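Long-range contact in MHC class I antigen (Anolis carolinensis, PDB 7CPO), which probably presents peptides to T cells at the cell surface as the heavy chain of a class I complex with beta2-microglobulin: residues Leu182-Lys194 against Val263-Trp276. Numbering follows the deposited sequence. Where two conformers were deposited one is given.
Sequences LRTEVPEVKVTRK and VEHDGLPNPVDVAW
Val189 and Val191 reach across to Val274 from the same side of their strand. CG1 of Val189 lies 3.7 Å from Val274 CG2, and CG2 of Val191 lies 3.6 Å from Val274 CG1, so the two methyls of Val274 are divided between two residues. With its own CG1 anti to the backbone N (chi1 -172°), Val189 sends CG2 the other way, to Val263 CG2 at 4.0 Å and, a little farther off, Val272. At one end Arg193 passes over a face of the Trp276 indole: its CB stands 3.7 Å from the centroid of the five-membered ring, a CH-pi contact, while the guanidinium plane is turned 80° from the ring. At the other, Pro187 CG sits over the His265 ring, 4.0 Å from its centroid. No hydrogen bond crosses between the segments; strands 188-193 and 272-274, 22° from parallel with axes 8.2 Å apart, are edge strands of the two facing sheets of the immunoglobulin C1-set sandwich. Second-shell bonds position His265 and Arg193. Gly267 N donates a nearly straight hydrogen bond to His265 ND1 (2.9 Å) within a type I turn, and His265 NE2 bonds to Pro212 O, fixing the imidazole at both nitrogens. Asp196 and Glu201 form salt bridges with the Arg193 guanidinium, and Thr192, on the outer side, bonds to Gln97 of the beta2-microglobulin chain.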
loop_
_atom_site.group_PDB
_atom_site.type_symbol
_atom_site.label_atom_id
_atom_site.label_comp_id
_atom_site.label_asym_id
_atom_site.label_seq_id
_atom_site.Cartn_x
_atom_site.Cartn_y
_atom_site.Cartn_z
ATOM N N LEU A 182 -5.331 13.569 -10.105
ATOM C CA LEU A 182 -4.329 14.603 -10.305
ATOM C C LEU A 182 -4.579 15.818 -9.425
ATOM O O LEU A 182 -3.984 16.873 -9.651
ATOM C CB LEU A 182 -4.288 14.989 -11.785
ATOM C CG LEU A 182 -4.173 13.743 -12.682
ATOM C CD1 LEU A 182 -4.312 14.084 -14.142
ATOM C CD2 LEU A 182 -2.882 12.979 -12.430
ATOM N N ARG A 183 -5.436 15.689 -8.420
ATOM C CA ARG A 183 -5.681 16.771 -7.486
ATOM C C ARG A 183 -4.469 16.972 -6.574
ATOM O O ARG A 183 -3.565 16.133 -6.492
ATOM C CB ARG A 183 -6.921 16.474 -6.648
ATOM C CG ARG A 183 -6.653 15.513 -5.478
ATOM C CD ARG A 183 -7.971 15.055 -4.856
ATOM N NE ARG A 183 -7.795 14.402 -3.561
ATOM C CZ ARG A 183 -7.325 13.172 -3.377
ATOM N NH1 ARG A 183 -6.950 12.421 -4.408
ATOM N NH2 ARG A 183 -7.225 12.694 -2.146
ATOM N N THR A 184 -4.450 18.106 -5.882
ATOM C CA THR A 184 -3.486 18.322 -4.811
ATOM C C THR A 184 -4.257 18.744 -3.574
ATOM O O THR A 184 -5.207 19.527 -3.665
ATOM C CB THR A 184 -2.414 19.388 -5.157
ATOM O OG1 THR A 184 -3.023 20.684 -5.174
ATOM C CG2 THR A 184 -1.781 19.126 -6.521
ATOM N N GLU A 185 -3.872 18.195 -2.427
ATOM C CA GLU A 185 -4.424 18.594 -1.138
ATOM C C GLU A 185 -3.296 19.142 -0.270
ATOM O O GLU A 185 -2.225 18.534 -0.186
ATOM C CB GLU A 185 -5.131 17.422 -0.458
ATOM C CG GLU A 185 -6.286 16.866 -1.279
ATOM C CD GLU A 185 -7.450 16.352 -0.431
ATOM O OE1 GLU A 185 -7.827 17.031 0.557
ATOM O OE2 GLU A 185 -7.999 15.269 -0.764
ATOM N N VAL A 186 -3.543 20.286 0.365
ATOM C CA VAL A 186 -2.480 21.040 1.052
ATOM C C VAL A 186 -2.110 20.342 2.358
ATOM O O VAL A 186 -3.001 19.996 3.145
ATOM C CB VAL A 186 -2.928 22.476 1.307
ATOM C CG1 VAL A 186 -1.810 23.261 1.975
ATOM C CG2 VAL A 186 -3.347 23.140 0.004
ATOM N N PRO A 187 -0.829 20.090 2.619
ATOM C CA PRO A 187 -0.428 19.588 3.938
ATOM C C PRO A 187 -0.865 20.523 5.059
ATOM O O PRO A 187 -0.926 21.746 4.903
ATOM C CB PRO A 187 1.101 19.521 3.848
ATOM C CG PRO A 187 1.406 19.538 2.397
ATOM C CD PRO A 187 0.327 20.321 1.739
ATOM N N GLU A 188 -1.176 19.913 6.196
ATOM C CA GLU A 188 -1.589 20.592 7.417
ATOM C C GLU A 188 -0.513 20.293 8.451
ATOM O O GLU A 188 -0.414 19.154 8.926
ATOM C CB GLU A 188 -2.973 20.106 7.871
ATOM C CG GLU A 188 -4.057 20.182 6.778
ATOM C CD GLU A 188 -5.008 18.960 6.718
ATOM O OE1 GLU A 188 -5.199 18.259 7.740
ATOM O OE2 GLU A 188 -5.579 18.708 5.632
ATOM N N VAL A 189 0.289 21.309 8.786
ATOM C CA VAL A 189 1.505 21.164 9.589
ATOM C C VAL A 189 1.275 21.740 10.979
ATOM O O VAL A 189 0.941 22.923 11.124
ATOM C CB VAL A 189 2.701 21.871 8.937
ATOM C CG1 VAL A 189 3.994 21.532 9.695
ATOM C CG2 VAL A 189 2.796 21.525 7.462
ATOM N N LYS A 190 1.506 20.927 11.999
ATOM C CA LYS A 190 1.312 21.339 13.380
ATOM C C LYS A 190 2.522 20.900 14.194
ATOM O O LYS A 190 2.919 19.737 14.141
ATOM C CB LYS A 190 0.013 20.733 13.939
ATOM C CG LYS A 190 -0.192 20.885 15.427
ATOM C CD LYS A 190 -1.467 21.652 15.673
ATOM C CE LYS A 190 -1.845 21.704 17.142
ATOM N NZ LYS A 190 -2.260 20.378 17.619
ATOM N N VAL A 191 3.120 21.826 14.928
ATOM C CA VAL A 191 4.265 21.527 15.785
ATOM C C VAL A 191 3.788 21.471 17.226
ATOM O O VAL A 191 3.176 22.423 17.720
ATOM C CB VAL A 191 5.392 22.569 15.638
ATOM C CG1 VAL A 191 6.593 22.146 16.470
ATOM C CG2 VAL A 191 5.792 22.753 14.187
ATOM N N THR A 192 4.080 20.371 17.905
ATOM C CA THR A 192 3.871 20.269 19.334
ATOM C C THR A 192 5.206 20.050 20.055
ATOM O O THR A 192 6.259 19.847 19.440
ATOM C CB THR A 192 2.882 19.144 19.651
ATOM O OG1 THR A 192 3.350 17.928 19.057
ATOM C CG2 THR A 192 1.485 19.488 19.116
ATOM N N ARG A 193 5.143 20.093 21.387
ATOM C CA ARG A 193 6.302 20.052 22.269
ATOM C C ARG A 193 5.951 19.142 23.433
ATOM O O ARG A 193 4.903 19.333 24.050
ATOM C CB ARG A 193 6.637 21.468 22.759
ATOM C CG ARG A 193 7.721 21.553 23.804
ATOM C CD ARG A 193 7.678 22.921 24.469
ATOM N NE ARG A 193 6.551 23.019 25.387
ATOM C CZ ARG A 193 6.565 22.559 26.633
ATOM N NH1 ARG A 193 7.657 21.983 27.118
ATOM N NH2 ARG A 193 5.489 22.685 27.398
ATOM N N LYS A 194 6.811 18.172 23.755
ATOM C CA LYS A 194 6.348 17.016 24.522
ATOM C C LYS A 194 6.593 17.092 26.030
ATOM O O LYS A 194 5.627 17.086 26.800
ATOM C CB LYS A 194 6.939 15.731 23.941
ATOM C CG LYS A 194 5.974 15.070 22.968
ATOM C CD LYS A 194 4.960 14.173 23.662
ATOM C CE LYS A 194 5.389 12.715 23.591
ATOM N NZ LYS A 194 4.507 11.838 24.402
ATOM N N VAL A 263 8.770 21.980 5.290
ATOM C CA VAL A 263 7.899 21.100 4.515
ATOM C C VAL A 263 7.805 21.608 3.079
ATOM O O VAL A 263 7.483 22.780 2.847
ATOM C CB VAL A 263 6.491 21.001 5.141
ATOM C CG1 VAL A 263 5.596 20.096 4.296
ATOM C CG2 VAL A 263 6.576 20.485 6.562
ATOM N N GLU A 264 8.072 20.726 2.115
ATOM C CA GLU A 264 7.933 21.043 0.695
ATOM C C GLU A 264 6.975 20.046 0.053
ATOM O O GLU A 264 7.099 18.831 0.264
ATOM C CB GLU A 264 9.293 21.027 -0.029
ATOM N N HIS A 265 6.036 20.558 -0.742
ATOM C CA HIS A 265 4.990 19.725 -1.317
ATOM C C HIS A 265 4.337 20.460 -2.478
ATOM O O HIS A 265 4.318 21.695 -2.508
ATOM C CB HIS A 265 3.948 19.372 -0.254
ATOM C CG HIS A 265 2.965 18.327 -0.681
ATOM N ND1 HIS A 265 1.770 18.635 -1.296
ATOM C CD2 HIS A 265 2.989 16.979 -0.558
ATOM C CE1 HIS A 265 1.102 17.522 -1.535
ATOM N NE2 HIS A 265 1.819 16.502 -1.095
ATOM N N ASP A 266 3.773 19.687 -3.418
ATOM C CA ASP A 266 3.043 20.282 -4.542
ATOM C C ASP A 266 1.911 21.214 -4.090
ATOM O O ASP A 266 1.544 22.144 -4.819
ATOM C CB ASP A 266 2.462 19.188 -5.439
ATOM C CG ASP A 266 3.519 18.449 -6.247
ATOM O OD1 ASP A 266 4.729 18.763 -6.134
ATOM O OD2 ASP A 266 3.115 17.553 -7.019
ATOM N N GLY A 267 1.321 20.973 -2.919
ATOM C CA GLY A 267 0.278 21.867 -2.450
ATOM C C GLY A 267 0.777 23.206 -1.954
ATOM O O GLY A 267 -0.034 24.116 -1.756
ATOM N N LEU A 268 2.086 23.343 -1.746
ATOM C CA LEU A 268 2.683 24.565 -1.218
ATOM C C LEU A 268 3.439 25.252 -2.344
ATOM O O LEU A 268 4.524 24.791 -2.735
ATOM C CB LEU A 268 3.629 24.255 -0.052
ATOM C CG LEU A 268 3.099 23.338 1.046
ATOM C CD1 LEU A 268 4.200 23.029 2.015
ATOM C CD2 LEU A 268 1.928 23.968 1.753
ATOM N N PRO A 269 2.914 26.338 -2.908
ATOM C CA PRO A 269 3.721 27.086 -3.885
ATOM C C PRO A 269 5.049 27.546 -3.292
ATOM O O PRO A 269 6.079 27.475 -3.972
ATOM C CB PRO A 269 2.796 28.248 -4.278
ATOM C CG PRO A 269 1.819 28.370 -3.115
ATOM C CD PRO A 269 1.609 26.970 -2.639
ATOM N N ASN A 270 5.064 27.985 -1.994
ATOM C CA ASN A 270 6.309 28.203 -1.259
ATOM C C ASN A 270 6.448 27.177 -0.144
ATOM O O ASN A 270 5.447 26.779 0.450
ATOM C CB ASN A 270 6.367 29.603 -0.634
ATOM C CG ASN A 270 5.659 30.641 -1.464
ATOM O OD1 ASN A 270 6.147 31.029 -2.527
ATOM N ND2 ASN A 270 4.497 31.098 -0.990
ATOM N N PRO A 271 7.659 26.734 0.182
ATOM C CA PRO A 271 7.811 25.848 1.342
ATOM C C PRO A 271 7.393 26.575 2.615
ATOM O O PRO A 271 7.443 27.802 2.689
ATOM C CB PRO A 271 9.310 25.509 1.343
ATOM C CG PRO A 271 9.798 25.852 -0.046
ATOM C CD PRO A 271 8.944 27.014 -0.480
ATOM N N VAL A 272 6.941 25.811 3.612
ATOM C CA VAL A 272 6.588 26.367 4.916
ATOM C C VAL A 272 7.641 25.958 5.940
ATOM O O VAL A 272 8.273 24.900 5.832
ATOM C CB VAL A 272 5.183 25.937 5.395
ATOM C CG1 VAL A 272 4.124 26.320 4.376
ATOM C CG2 VAL A 272 5.140 24.449 5.677
ATOM N N ASP A 273 7.834 26.824 6.938
ATOM C CA ASP A 273 8.734 26.580 8.062
ATOM C C ASP A 273 7.954 26.882 9.333
ATOM O O ASP A 273 7.632 28.045 9.604
ATOM C CB ASP A 273 9.986 27.454 7.985
ATOM C CG ASP A 273 10.794 27.213 6.744
ATOM O OD1 ASP A 273 11.784 26.455 6.819
ATOM O OD2 ASP A 273 10.432 27.778 5.690
ATOM N N VAL A 274 7.666 25.849 10.119
ATOM C CA VAL A 274 6.795 25.962 11.282
ATOM C C VAL A 274 7.607 25.696 12.546
ATOM O O VAL A 274 8.299 24.676 12.650
ATOM C CB VAL A 274 5.593 25.006 11.161
ATOM C CG1 VAL A 274 4.496 25.395 12.125
ATOM C CG2 VAL A 274 5.058 25.045 9.746
ATOM N N ALA A 275 7.525 26.623 13.499
ATOM C CA ALA A 275 8.142 26.512 14.817
ATOM C C ALA A 275 7.080 26.237 15.870
ATOM O O ALA A 275 5.876 26.320 15.617
ATOM C CB ALA A 275 8.907 27.788 15.176
ATOM N N TRP A 276 7.533 25.916 17.073
ATOM C CA TRP A 276 6.588 25.693 18.166
ATOM C C TRP A 276 5.841 26.984 18.541
ATOM O O TRP A 276 6.366 28.104 18.464
ATOM C CB TRP A 276 7.294 25.122 19.390
ATOM C CG TRP A 276 6.378 24.938 20.544
ATOM C CD1 TRP A 276 5.413 23.979 20.685
ATOM C CD2 TRP A 276 6.319 25.744 21.724
ATOM N NE1 TRP A 276 4.764 24.132 21.887
ATOM C CE2 TRP A 276 5.299 25.209 22.544
ATOM C CE3 TRP A 276 7.026 26.869 22.167
ATOM C CZ2 TRP A 276 4.975 25.759 23.785
ATOM C CZ3 TRP A 276 6.699 27.416 23.397
ATOM C CH2 TRP A 276 5.686 26.857 24.192
ATOM O OXT TRP A 276 4.661 26.933 18.915
#